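Local coordinates for protein cytochrome C, class II (Shewanella frigidimarina, PDB 4ULV) that binds diatomic gases at a covalently attached heme c as a cytochrome c' and probably also takes part in electron transfer, at the interface of chains A and B. Sequence-based numbering; all coordinates share one arbitrary frame. Chains: chain A/B, Cytochrome C, class II.

The interface of chains A and B. Residues chain A 15, 18, 50-51, 54; chain B 15, 18, 50-51, 54.
A:Leu18 and B:Leu18 meet on the two-fold axis of a helix-to-helix dimer interface between two cytochrome c' four-helix bundles. Each subunit contributes its N-terminal helix (5-30 in chain A, 5-31 in chain B), the end of helix 38-51 and the loop just after it. The two leucines point at each other tip to tip, with A:Leu18 CD1 3.7 Å from B:Leu18 CD1. In both, CG is anti to the carbonyl carbon (chi1 -61°). CD1 lies anti to CA (chi2 174° in A:Leu18), which carries that methyl across to the partner helix. There the CD1 methyl of A:Leu18 lies against the backbone of B:Ala15, 3.9 Å from its CA. The CD1 methyl of B:Leu18 does the same at A:Ala15. The small alanine side chain probably lets the leucine approach the helix backbone this closely. The other branch of A:Leu18 turns toward the loop residue B:Ile54. Its CD2 is 4.1 Å from the CG2 branch methyl of B:Ile54, and the two side chains cross at a slant. A:Ile54 meets B:Leu18 in the same way, so each leucine divides its two methyls between a helix and a loop of the partner.

Further along the axis, A:Leu51 and B:Leu51 touch through their CD2 methyls at 3.7 Å, again at an angle to each other. At the outer end of the patch A:Ala50 faces B:Ala50. Their CB methyls are 3.5 Å apart, tighter than a usual van der Waals contact. The small side chains probably allow the two 38-51 helices to approach closely here.

The self-pairs A:Leu18 with B:Leu18, A:Leu51 with B:Leu51 and A:Ala50 with B:Ala50 form an apolar seam along the symmetry axis. The seam buries aliphatic carbon as one part of the larger two-fold interface. Cytochromes c' commonly form dimers, so this contact plausibly belongs to the working dimer and contributes to holding its two heme-bearing bundles together.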
# COMPACT_ATOMS: atom_id res chain seq x y z
N ALA A 15 -6.43 0.55 1.39
CA ALA A 15 -5.25 0.01 2.13
C ALA A 15 -5.53 -1.33 2.79
O ALA A 15 -4.75 -2.27 2.70
CB ALA A 15 -4.80 1.08 3.16
N LEU A 18 -5.57 -4.19 0.34
CA LEU A 18 -4.18 -4.61 -0.00
C LEU A 18 -3.52 -5.44 1.14
O LEU A 18 -2.86 -6.43 0.86
CB LEU A 18 -3.32 -3.45 -0.41
CG LEU A 18 -3.77 -2.66 -1.63
CD1 LEU A 18 -2.81 -1.49 -1.72
CD2 LEU A 18 -3.77 -3.47 -2.88
N ALA A 50 4.57 -2.50 5.82
CA ALA A 50 4.52 -1.14 5.23
C ALA A 50 3.10 -0.65 5.11
O ALA A 50 2.76 0.47 5.45
CB ALA A 50 5.17 -1.16 3.86
N LEU A 51 2.22 -1.53 4.66
CA LEU A 51 0.79 -1.20 4.47
C LEU A 51 0.09 -0.87 5.74
O LEU A 51 -0.85 -0.09 5.81
CB LEU A 51 0.04 -2.28 3.70
CG LEU A 51 0.35 -2.44 2.21
CD1 LEU A 51 -0.06 -3.82 1.68
CD2 LEU A 51 -0.26 -1.32 1.33
N ILE A 54 -0.49 2.69 6.63
CA ILE A 54 -1.27 3.53 5.64
C ILE A 54 -2.70 3.91 6.10
O ILE A 54 -3.06 5.07 6.03
CB ILE A 54 -1.28 2.86 4.29
CG1 ILE A 54 0.11 2.66 3.70
CG2 ILE A 54 -2.15 3.65 3.25
CD1 ILE A 54 0.93 3.84 3.55
N ALA B 15 -3.77 0.26 -5.25
CA ALA B 15 -2.35 0.59 -4.99
C ALA B 15 -1.97 1.90 -5.65
O ALA B 15 -1.33 2.75 -5.06
CB ALA B 15 -1.49 -0.52 -5.50
N LEU B 18 -3.36 4.90 -3.80
CA LEU B 18 -2.54 5.17 -2.62
C LEU B 18 -1.20 5.85 -2.99
O LEU B 18 -0.75 6.79 -2.30
CB LEU B 18 -2.33 3.89 -1.80
CG LEU B 18 -3.57 3.21 -1.23
CD1 LEU B 18 -3.12 1.95 -0.52
CD2 LEU B 18 -4.37 4.09 -0.31
N ALA B 50 7.38 1.74 -0.75
CA ALA B 50 6.79 0.45 -0.40
C ALA B 50 5.59 0.12 -1.30
O ALA B 50 5.44 -1.01 -1.80
CB ALA B 50 6.38 0.47 1.06
N LEU B 51 4.78 1.14 -1.58
CA LEU B 51 3.64 0.91 -2.41
C LEU B 51 3.98 0.56 -3.84
O LEU B 51 3.26 -0.14 -4.56
CB LEU B 51 2.69 2.10 -2.35
CG LEU B 51 1.96 2.40 -1.06
CD1 LEU B 51 1.44 3.83 -1.09
CD2 LEU B 51 0.81 1.41 -0.90
N ILE B 54 3.81 -2.98 -5.10
CA ILE B 54 2.48 -3.65 -5.07
C ILE B 54 1.82 -3.86 -6.45
O ILE B 54 1.40 -4.95 -6.77
CB ILE B 54 1.54 -2.93 -4.10
CG1 ILE B 54 2.08 -2.82 -2.66
CG2 ILE B 54 0.18 -3.59 -4.02
CD1 ILE B 54 2.46 -4.08 -2.02